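Local coordinates for STING-associated CdnE c-di-GMP synthase (Flavobacteriaceae, PDB 6WT8), which synthesises the cyclic dinucleotide c-di-GMP, probably from GTP, as the signal for a bacterial STING partner in CBASS anti-phage defence, at residues S92-L100 / K254-Y265; F117-L126 / N139-F147. All coordinates share one frame; numbering follows the deposited sequence.

Contact 1 (S92-L100 / K254-Y265); sequences SVMTNTHIL and KNMIRFLKNIKY
The Arg258 guanidinium lies with Asn96 O at its edge, nearly in its plane, and with Lys254 O over one face, offset toward the rim. Arg258 NH1 reaches Asn96 O at 2.8 Å in an almost straight bond (171°). NE is held by Met55 O, so the group is fixed from more than one side. Segment 92-100 follows strand 85-90 and begins with the serine of what is probably the Gly-Ser motif of the nucleotidyltransferase fold. Helix 253-266 packs on this loop, which in relatives borders the active site. Two extended lysines make similar bonds. Lys254 NZ bonds Thr95 O at 3.0 Å and also Asn243. Lys261 NZ bonds Thr97 O at 2.8 Å, from above the carbonyl plane. Three successive carbonyls are thus gripped by three basic side chains. A water joins Lys261 NZ to Ser92 OG. Further along, Ile99 lies over the helix, its CG2 3.6 Å from ND2 of Asn262, whose amide hydrogen-bonds Ser54 O. At the far end, Leu100 CD2 approaches Tyr265 CE2 to 4.1 Å, the two side chains nearly perpendicular.

Contact 2 (F117-L126 / N139-F147); sequences FDHKGLEKAL and NLKKHKENF
Leu126 turns CG anti to its carbonyl carbon (chi1 -82°), which carries both methyl branches against Leu140 and Lys144. Lys144 bends at chi2 (80°), and its chain passes Leu126 before its amine turns to Glu123. The contact is a packed helix pair. Helices 119-126 and 139-146 run obliquely antiparallel, with axes 10.2 Å apart at closest approach. Leu140 sits among three residues of the other helix. Its CB meets Leu126 CD2 at 3.8 Å, and its CD1 meets Ala125 CB at 3.8 Å. Its CD2 touches Leu122 CD1 at 3.7 Å, the two leucines running alongside and pointing opposite ways. Met209 of helix 206-211 also touches Leu122 and Leu140, so a third helix adds to this apolar patch. Leu126 CD1 lies 3.8 Å from Lys144 CB. An alanine in place of Leu126 is likely to open a gap beside Leu140 CB and leave the aliphatic base of Lys144 with less to pack on. Glu123 OE2 forms a salt bridge with Lys144 NZ at 3.2 Å, one side chain lying across the other. Beyond the salt bridge, where segment 139-147 ends, the edge of Phe117 points to a face of Phe147 in a T-shaped pair, with planes 61° apart and centroids 5.2 Å apart. Phe147 is poorly ordered, so this pair is less certain. CE1 of His119 lies over one face of the Phe117 ring, offset toward its rim. Asp118 is the N-cap of helix 119-126, its OD1 accepting from Gly121 N. No hydrogen bond joins the two segments. They are held by apolar packing, one aromatic pair and a single salt bridge between an exposed lysine and a partly exposed glutamate, where solvent would probably weaken its pull.

How the contacts relate
Contact 1 and contact 2 do not touch. Their centres are 38 Å apart, and their nearest atoms about 22 Å. Contact 2 falls within the sequence between the two segments of contact 1. Strand 106-112 follows the loop of contact 1, and strand 114-117 then leads into contact 2. Contact 1 joins distant parts of the sequence, 9 Å from the chain centre, and includes the serine of the probable Gly-Ser motif of the active site. Contact 2 joins neighbouring helices at the periphery, 29 Å from that centre. It is therefore probably remote from the catalytic region.

Contact 1 (S92-L100 / K254-Y265)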
loop_
_atom_site.group_PDB
_atom_site.type_symbol
_atom_site.label_atom_id
_atom_site.label_comp_id
_atom_site.label_asym_id
_atom_site.label_seq_id
_atom_site.Cartn_x
_atom_site.Cartn_y
_atom_site.Cartn_z
ATOM N N SER A 92 0.056 3.063 2.619
ATOM C CA SER A 92 0.200 1.789 3.310
ATOM C C SER A 92 -0.445 1.792 4.695
ATOM O O SER A 92 -0.803 0.730 5.207
ATOM C CB SER A 92 1.667 1.410 3.433
ATOM O OG SER A 92 2.356 2.377 4.128
ATOM N N VAL A 93 -0.664 2.963 5.314
ATOM C CA VAL A 93 -1.332 2.984 6.604
ATOM C C VAL A 93 -2.753 2.447 6.461
ATOM O O VAL A 93 -3.277 1.817 7.379
ATOM C CB VAL A 93 -1.268 4.408 7.202
ATOM C CG1 VAL A 93 -2.120 4.460 8.476
ATOM C CG2 VAL A 93 0.201 4.802 7.540
HETATM N N MSE A 94 -3.347 2.579 5.263
HETATM C CA MSE A 94 -4.703 2.072 5.082
HETATM C C MSE A 94 -4.845 0.549 4.996
HETATM O O MSE A 94 -5.956 0.030 5.083
HETATM C CB MSE A 94 -5.341 2.669 3.813
HETATM C CG MSE A 94 -5.687 4.146 3.992
HETATM SE SE MSE A 94 -6.993 4.496 5.408
HETATM C CE MSE A 94 -8.525 3.760 4.580
ATOM N N THR A 95 -3.730 -0.152 4.828
ATOM C CA THR A 95 -3.700 -1.615 5.011
ATOM C C THR A 95 -2.934 -2.016 6.246
ATOM O O THR A 95 -2.676 -3.218 6.450
ATOM C CB THR A 95 -3.075 -2.280 3.778
ATOM O OG1 THR A 95 -1.839 -1.654 3.462
ATOM C CG2 THR A 95 -3.989 -2.150 2.518
ATOM N N ASN A 96 -2.501 -1.042 7.055
ATOM C CA ASN A 96 -1.640 -1.288 8.206
ATOM C C ASN A 96 -0.402 -2.071 7.816
ATOM O O ASN A 96 0.084 -2.904 8.622
ATOM C CB ASN A 96 -2.393 -2.031 9.334
ATOM C CG ASN A 96 -1.608 -2.019 10.634
ATOM O OD1 ASN A 96 -0.901 -1.021 10.917
ATOM N ND2 ASN A 96 -1.672 -3.146 11.427
ATOM N N THR A 97 0.149 -1.800 6.611
ATOM C CA THR A 97 1.383 -2.473 6.222
ATOM C C THR A 97 2.574 -1.539 6.287
ATOM O O THR A 97 3.655 -1.885 5.810
ATOM C CB THR A 97 1.261 -3.106 4.838
ATOM O OG1 THR A 97 0.808 -2.109 3.908
ATOM C CG2 THR A 97 0.265 -4.287 4.929
ATOM N N HIS A 98 2.402 -0.360 6.881
ATOM C CA HIS A 98 3.556 0.482 7.135
ATOM C C HIS A 98 4.402 -0.103 8.268
ATOM O O HIS A 98 3.937 -0.883 9.094
ATOM C CB HIS A 98 3.118 1.916 7.487
ATOM C CG HIS A 98 2.203 2.005 8.678
ATOM N ND1 HIS A 98 1.033 1.302 8.758
ATOM C CD2 HIS A 98 2.259 2.779 9.796
ATOM C CE1 HIS A 98 0.419 1.586 9.896
ATOM N NE2 HIS A 98 1.120 2.512 10.520
ATOM N N ILE A 99 5.679 0.305 8.324
ATOM C CA ILE A 99 6.587 -0.166 9.369
ATOM C C ILE A 99 7.240 0.976 10.136
ATOM O O ILE A 99 8.075 0.717 11.032
ATOM C CB ILE A 99 7.679 -1.115 8.821
ATOM C CG1 ILE A 99 8.517 -0.426 7.785
ATOM C CG2 ILE A 99 7.023 -2.371 8.221
ATOM C CD1 ILE A 99 9.963 -1.056 7.635
ATOM N N LEU A 100 6.876 2.226 9.840
ATOM C CA LEU A 100 7.383 3.361 10.621
ATOM C C LEU A 100 6.231 4.058 11.328
ATOM O O LEU A 100 5.228 4.394 10.688
ATOM C CB LEU A 100 8.120 4.388 9.739
ATOM C CG LEU A 100 9.178 3.866 8.775
ATOM C CD1 LEU A 100 9.809 4.999 7.934
ATOM C CD2 LEU A 100 10.234 3.096 9.511
ATOM N N LYS A 254 -0.298 -9.836 5.462
ATOM C CA LYS A 254 0.284 -8.570 5.947
ATOM C C LYS A 254 1.508 -8.805 6.821
ATOM O O LYS A 254 2.467 -7.995 6.779
ATOM C CB LYS A 254 -0.737 -7.754 6.729
ATOM C CG LYS A 254 -1.827 -7.219 5.785
ATOM C CD LYS A 254 -2.870 -6.441 6.653
ATOM C CE LYS A 254 -4.073 -6.025 5.858
ATOM N NZ LYS A 254 -4.959 -5.103 6.641
ATOM N N ASN A 255 1.522 -9.888 7.601
ATOM C CA ASN A 255 2.710 -10.185 8.391
ATOM C C ASN A 255 3.916 -10.415 7.484
ATOM O O ASN A 255 5.024 -9.921 7.770
ATOM C CB ASN A 255 2.458 -11.422 9.266
ATOM C CG ASN A 255 1.398 -11.171 10.318
ATOM O OD1 ASN A 255 1.251 -10.047 10.828
ATOM N ND2 ASN A 255 0.710 -12.241 10.722
HETATM N N MSE A 256 3.708 -11.081 6.333
HETATM C CA MSE A 256 4.830 -11.302 5.383
HETATM C C MSE A 256 5.273 -9.974 4.776
HETATM O O MSE A 256 6.496 -9.724 4.622
HETATM C CB MSE A 256 4.478 -12.285 4.253
HETATM C CG MSE A 256 4.342 -13.657 4.848
HETATM SE SE MSE A 256 4.234 -15.069 3.410
HETATM C CE MSE A 256 2.887 -14.187 2.203
ATOM N N ILE A 257 4.316 -9.102 4.438
ATOM C CA ILE A 257 4.694 -7.823 3.823
ATOM C C ILE A 257 5.540 -7.004 4.795
ATOM O O ILE A 257 6.597 -6.433 4.429
ATOM C CB ILE A 257 3.423 -7.074 3.422
ATOM C CG1 ILE A 257 2.848 -7.760 2.171
ATOM C CG2 ILE A 257 3.748 -5.563 3.091
ATOM C CD1 ILE A 257 1.448 -7.282 1.773
ATOM N N ARG A 258 5.044 -6.865 6.046
ATOM C CA ARG A 258 5.766 -6.039 7.020
ATOM C C ARG A 258 7.131 -6.640 7.318
ATOM O O ARG A 258 8.097 -5.905 7.513
ATOM C CB ARG A 258 4.913 -5.890 8.291
ATOM C CG ARG A 258 3.659 -5.036 8.002
ATOM C CD ARG A 258 2.906 -4.654 9.291
ATOM N NE ARG A 258 2.370 -5.871 9.867
ATOM C CZ ARG A 258 1.085 -6.240 9.933
ATOM N NH1 ARG A 258 0.006 -5.520 9.557
ATOM N NH2 ARG A 258 0.837 -7.413 10.450
ATOM N N PHE A 259 7.210 -7.976 7.415
ATOM C CA PHE A 259 8.505 -8.624 7.637
ATOM C C PHE A 259 9.480 -8.275 6.538
ATOM O O PHE A 259 10.594 -7.841 6.820
ATOM C CB PHE A 259 8.291 -10.139 7.703
ATOM C CG PHE A 259 9.541 -10.946 7.875
ATOM C CD1 PHE A 259 10.272 -10.863 9.017
ATOM C CD2 PHE A 259 9.890 -11.855 6.942
ATOM C CE1 PHE A 259 11.453 -11.635 9.189
ATOM C CE2 PHE A 259 11.042 -12.627 7.104
ATOM C CZ PHE A 259 11.797 -12.536 8.251
ATOM N N LEU A 260 9.080 -8.438 5.265
ATOM C CA LEU A 260 10.058 -8.159 4.195
ATOM C C LEU A 260 10.451 -6.681 4.174
ATOM O O LEU A 260 11.603 -6.334 3.884
ATOM C CB LEU A 260 9.500 -8.566 2.819
ATOM C CG LEU A 260 9.536 -10.000 2.347
ATOM C CD1 LEU A 260 9.297 -9.948 0.793
ATOM C CD2 LEU A 260 10.879 -10.675 2.662
ATOM N N LYS A 261 9.495 -5.774 4.450
ATOM C CA LYS A 261 9.826 -4.345 4.516
ATOM C C LYS A 261 10.851 -4.074 5.608
ATOM O O LYS A 261 11.803 -3.308 5.397
ATOM C CB LYS A 261 8.561 -3.519 4.750
ATOM C CG LYS A 261 7.663 -3.385 3.535
ATOM C CD LYS A 261 6.528 -2.432 3.916
ATOM C CE LYS A 261 5.529 -2.286 2.855
ATOM N NZ LYS A 261 4.687 -1.077 3.281
ATOM N N ASN A 262 10.713 -4.730 6.761
ATOM C CA ASN A 262 11.683 -4.537 7.835
ATOM C C ASN A 262 13.037 -5.098 7.435
ATOM O O ASN A 262 14.070 -4.498 7.751
ATOM C CB ASN A 262 11.176 -5.225 9.128
ATOM C CG ASN A 262 10.315 -4.261 9.985
ATOM O OD1 ASN A 262 10.819 -3.223 10.416
ATOM N ND2 ASN A 262 9.031 -4.567 10.190
ATOM N N ILE A 263 13.064 -6.302 6.848
ATOM C CA ILE A 263 14.351 -6.870 6.415
ATOM C C ILE A 263 15.023 -5.930 5.424
ATOM O O ILE A 263 16.223 -5.669 5.513
ATOM C CB ILE A 263 14.154 -8.258 5.780
ATOM C CG1 ILE A 263 13.600 -9.261 6.786
ATOM C CG2 ILE A 263 15.443 -8.800 5.132
ATOM C CD1 ILE A 263 14.237 -9.285 8.095
ATOM N N LYS A 264 14.252 -5.399 4.463
ATOM C CA LYS A 264 14.877 -4.493 3.494
ATOM C C LYS A 264 15.449 -3.243 4.181
ATOM O O LYS A 264 16.564 -2.752 3.851
ATOM C CB LYS A 264 13.848 -4.089 2.422
ATOM C CG LYS A 264 14.568 -3.430 1.227
ATOM C CD LYS A 264 13.597 -3.285 0.017
ATOM C CE LYS A 264 12.542 -2.204 0.273
ATOM N NZ LYS A 264 13.064 -0.802 -0.044
ATOM N N TYR A 265 14.702 -2.709 5.142
ATOM C CA TYR A 265 15.068 -1.475 5.808
ATOM C C TYR A 265 16.382 -1.635 6.555
ATOM O O TYR A 265 17.247 -0.771 6.465
ATOM C CB TYR A 265 13.920 -1.048 6.743
ATOM C CG TYR A 265 14.042 0.383 7.232
ATOM C CD1 TYR A 265 14.821 0.717 8.345
ATOM C CD2 TYR A 265 13.349 1.396 6.573
ATOM C CE1 TYR A 265 14.905 2.047 8.762
ATOM C CE2 TYR A 265 13.416 2.741 7.010
ATOM C CZ TYR A 265 14.192 3.025 8.095
ATOM O OH TYR A 265 14.299 4.353 8.502
HETATM O O HOH W 1 5.068 1.813 3.727
HETATM O O HOH W 2 -2.851 -5.658 10.516
HETATM O O HOH W 3 2.480 -1.800 1.844
HETATM O O HOH W 4 9.919 -1.175 11.994
#

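Contact 2 (F117-L126 / N139-F147)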
loop_
_atom_site.group_PDB
_atom_site.type_symbol
_atom_site.label_atom_id
_atom_site.label_comp_id
_atom_site.label_asym_id
_atom_site.label_seq_id
_atom_site.Cartn_x
_atom_site.Cartn_y
_atom_site.Cartn_z
ATOM N N PHE A 117 -12.267 9.127 -18.357
ATOM C CA PHE A 117 -12.630 7.712 -18.541
ATOM C C PHE A 117 -12.034 7.192 -19.844
ATOM O O PHE A 117 -11.637 7.970 -20.716
ATOM C CB PHE A 117 -14.160 7.486 -18.516
ATOM C CG PHE A 117 -14.907 8.097 -19.674
ATOM C CD1 PHE A 117 -15.216 9.440 -19.684
ATOM C CD2 PHE A 117 -15.339 7.301 -20.730
ATOM C CE1 PHE A 117 -15.919 10.008 -20.744
ATOM C CE2 PHE A 117 -16.057 7.845 -21.796
ATOM C CZ PHE A 117 -16.341 9.202 -21.815
ATOM N N ASP A 118 -11.990 5.864 -19.957
ATOM C CA ASP A 118 -11.506 5.184 -21.163
ATOM C C ASP A 118 -12.610 5.183 -22.241
ATOM O O ASP A 118 -13.435 4.258 -22.317
ATOM C CB ASP A 118 -11.062 3.770 -20.799
ATOM C CG ASP A 118 -10.321 3.085 -21.919
ATOM O OD1 ASP A 118 -10.253 3.683 -23.010
ATOM O OD2 ASP A 118 -9.797 1.985 -21.692
ATOM N N HIS A 119 -12.579 6.217 -23.099
ATOM C CA HIS A 119 -13.590 6.397 -24.139
ATOM C C HIS A 119 -13.534 5.253 -25.128
ATOM O O HIS A 119 -14.545 4.585 -25.404
ATOM C CB HIS A 119 -13.349 7.690 -24.923
ATOM C CG HIS A 119 -13.393 8.952 -24.117
ATOM N ND1 HIS A 119 -12.607 9.165 -23.003
ATOM C CD2 HIS A 119 -14.084 10.102 -24.314
ATOM C CE1 HIS A 119 -12.836 10.378 -22.529
ATOM N NE2 HIS A 119 -13.731 10.967 -23.304
ATOM N N LYS A 120 -12.344 5.016 -25.675
ATOM C CA LYS A 120 -12.213 4.004 -26.715
ATOM C C LYS A 120 -12.505 2.628 -26.141
ATOM O O LYS A 120 -13.131 1.788 -26.802
ATOM C CB LYS A 120 -10.806 4.017 -27.319
ATOM C CG LYS A 120 -10.372 5.281 -28.045
ATOM C CD LYS A 120 -8.907 5.142 -28.472
ATOM C CE LYS A 120 -8.437 6.348 -29.274
ATOM N NZ LYS A 120 -9.252 6.517 -30.510
ATOM N N GLY A 121 -12.065 2.388 -24.898
ATOM C CA GLY A 121 -12.287 1.098 -24.273
ATOM C C GLY A 121 -13.747 0.821 -23.993
ATOM O O GLY A 121 -14.185 -0.325 -24.100
ATOM N N LEU A 122 -14.506 1.849 -23.584
ATOM C CA LEU A 122 -15.937 1.660 -23.355
ATOM C C LEU A 122 -16.627 1.254 -24.648
ATOM O O LEU A 122 -17.426 0.307 -24.668
ATOM C CB LEU A 122 -16.554 2.956 -22.787
ATOM C CG LEU A 122 -18.071 3.026 -22.600
ATOM C CD1 LEU A 122 -18.650 1.962 -21.671
ATOM C CD2 LEU A 122 -18.450 4.433 -22.129
ATOM N N GLU A 123 -16.338 1.985 -25.727
ATOM C CA GLU A 123 -16.936 1.677 -27.030
ATOM C C GLU A 123 -16.570 0.276 -27.472
ATOM O O GLU A 123 -17.421 -0.482 -27.942
ATOM C CB GLU A 123 -16.458 2.699 -28.049
ATOM C CG GLU A 123 -17.157 4.007 -27.882
ATOM C CD GLU A 123 -18.641 3.823 -28.046
ATOM O OE1 GLU A 123 -19.048 3.134 -29.016
ATOM O OE2 GLU A 123 -19.388 4.331 -27.184
ATOM N N LYS A 124 -15.294 -0.064 -27.380
ATOM C CA LYS A 124 -14.860 -1.398 -27.784
ATOM C C LYS A 124 -15.592 -2.474 -26.999
ATOM O O LYS A 124 -16.063 -3.468 -27.573
ATOM C CB LYS A 124 -13.351 -1.521 -27.571
ATOM C CG LYS A 124 -12.737 -2.877 -27.887
ATOM C CD LYS A 124 -11.233 -2.819 -27.648
ATOM C CE LYS A 124 -10.518 -4.042 -28.190
ATOM N NZ LYS A 124 -9.118 -4.099 -27.681
ATOM N N ALA A 125 -15.723 -2.281 -25.679
ATOM C CA ALA A 125 -16.349 -3.310 -24.851
ATOM C C ALA A 125 -17.823 -3.471 -25.194
ATOM O O ALA A 125 -18.312 -4.593 -25.365
ATOM C CB ALA A 125 -16.159 -2.962 -23.368
ATOM N N LEU A 126 -18.556 -2.360 -25.318
ATOM C CA LEU A 126 -19.980 -2.436 -25.632
ATOM C C LEU A 126 -20.257 -3.008 -27.015
ATOM O O LEU A 126 -21.364 -3.507 -27.271
ATOM C CB LEU A 126 -20.620 -1.056 -25.554
ATOM C CG LEU A 126 -20.991 -0.610 -24.158
ATOM C CD1 LEU A 126 -21.276 0.866 -24.239
ATOM C CD2 LEU A 126 -22.237 -1.374 -23.764
ATOM N N ASN A 139 -24.054 -2.558 -16.824
ATOM C CA ASN A 139 -23.241 -1.539 -16.178
ATOM C C ASN A 139 -22.587 -0.632 -17.208
ATOM O O ASN A 139 -22.609 0.601 -17.083
ATOM C CB ASN A 139 -22.189 -2.204 -15.291
ATOM C CG ASN A 139 -22.769 -2.748 -14.034
ATOM O OD1 ASN A 139 -23.857 -2.345 -13.636
ATOM N ND2 ASN A 139 -22.068 -3.680 -13.398
ATOM N N LEU A 140 -21.994 -1.230 -18.239
ATOM C CA LEU A 140 -21.338 -0.432 -19.269
ATOM C C LEU A 140 -22.326 0.470 -19.969
ATOM O O LEU A 140 -22.027 1.640 -20.247
ATOM C CB LEU A 140 -20.675 -1.359 -20.294
ATOM C CG LEU A 140 -19.400 -2.044 -19.815
ATOM C CD1 LEU A 140 -19.026 -3.150 -20.811
ATOM C CD2 LEU A 140 -18.217 -1.116 -19.668
ATOM N N LYS A 141 -23.506 -0.066 -20.267
ATOM C CA LYS A 141 -24.515 0.698 -20.994
ATOM C C LYS A 141 -24.920 1.924 -20.193
ATOM O O LYS A 141 -25.079 3.023 -20.755
ATOM C CB LYS A 141 -25.724 -0.200 -21.303
ATOM C CG LYS A 141 -26.744 0.435 -22.224
ATOM C CD LYS A 141 -27.853 -0.555 -22.603
ATOM C CE LYS A 141 -28.772 -0.851 -21.424
ATOM N NZ LYS A 141 -29.813 -1.858 -21.762
ATOM N N LYS A 142 -25.041 1.775 -18.870
ATOM C CA LYS A 142 -25.439 2.931 -18.064
ATOM C C LYS A 142 -24.360 4.002 -18.064
ATOM O O LYS A 142 -24.670 5.197 -18.077
ATOM C CB LYS A 142 -25.779 2.510 -16.638
ATOM C CG LYS A 142 -27.057 1.728 -16.512
ATOM C CD LYS A 142 -27.323 1.334 -15.051
ATOM C CE LYS A 142 -28.591 0.476 -14.920
ATOM N NZ LYS A 142 -29.370 0.750 -13.665
ATOM N N HIS A 143 -23.076 3.608 -18.037
ATOM C CA HIS A 143 -22.011 4.605 -18.130
ATOM C C HIS A 143 -22.054 5.336 -19.454
ATOM O O HIS A 143 -21.897 6.568 -19.498
ATOM C CB HIS A 143 -20.639 3.952 -17.925
ATOM C CG HIS A 143 -20.349 3.664 -16.497
ATOM N ND1 HIS A 143 -19.960 4.647 -15.602
ATOM C CD2 HIS A 143 -20.411 2.512 -15.791
ATOM C CE1 HIS A 143 -19.803 4.108 -14.409
ATOM N NE2 HIS A 143 -20.100 2.818 -14.492
ATOM N N LYS A 144 -22.254 4.601 -20.546
ATOM C CA LYS A 144 -22.416 5.233 -21.846
ATOM C C LYS A 144 -23.639 6.154 -21.875
ATOM O O LYS A 144 -23.569 7.273 -22.395
ATOM C CB LYS A 144 -22.522 4.148 -22.913
ATOM C CG LYS A 144 -22.878 4.665 -24.293
ATOM C CD LYS A 144 -21.661 5.225 -24.968
ATOM C CE LYS A 144 -22.036 5.686 -26.369
ATOM N NZ LYS A 144 -22.570 4.566 -27.199
ATOM N N GLU A 145 -24.780 5.694 -21.331
ATOM C CA GLU A 145 -26.026 6.471 -21.421
ATOM C C GLU A 145 -25.979 7.738 -20.572
ATOM O O GLU A 145 -26.574 8.754 -20.936
ATOM C CB GLU A 145 -27.225 5.626 -20.987
ATOM C CG GLU A 145 -27.702 4.577 -21.998
ATOM C CD GLU A 145 -28.647 3.544 -21.380
ATOM O OE1 GLU A 145 -29.141 2.650 -22.118
ATOM O OE2 GLU A 145 -28.887 3.620 -20.154
ATOM N N ASN A 146 -25.313 7.696 -19.423
ATOM C CA ASN A 146 -25.325 8.840 -18.521
ATOM C C ASN A 146 -24.257 9.881 -18.833
ATOM O O ASN A 146 -24.302 10.970 -18.257
ATOM C CB ASN A 146 -25.177 8.368 -17.075
ATOM C CG ASN A 146 -26.453 7.777 -16.543
ATOM O OD1 ASN A 146 -27.542 8.132 -16.992
ATOM N ND2 ASN A 146 -26.333 6.866 -15.590
ATOM N N PHE A 147 -23.327 9.594 -19.731
ATOM C CA PHE A 147 -22.273 10.541 -20.066
ATOM C C PHE A 147 -22.833 11.828 -20.662
ATOM O O PHE A 147 -23.572 11.787 -21.641
ATOM C CB PHE A 147 -21.287 9.887 -21.032
ATOM C CG PHE A 147 -20.356 10.852 -21.710
ATOM C CD1 PHE A 147 -19.469 11.620 -20.975
ATOM C CD2 PHE A 147 -20.347 10.965 -23.090
ATOM C CE1 PHE A 147 -18.608 12.500 -21.604
ATOM C CE2 PHE A 147 -19.485 11.839 -23.722
ATOM C CZ PHE A 147 -18.615 12.607 -22.977
#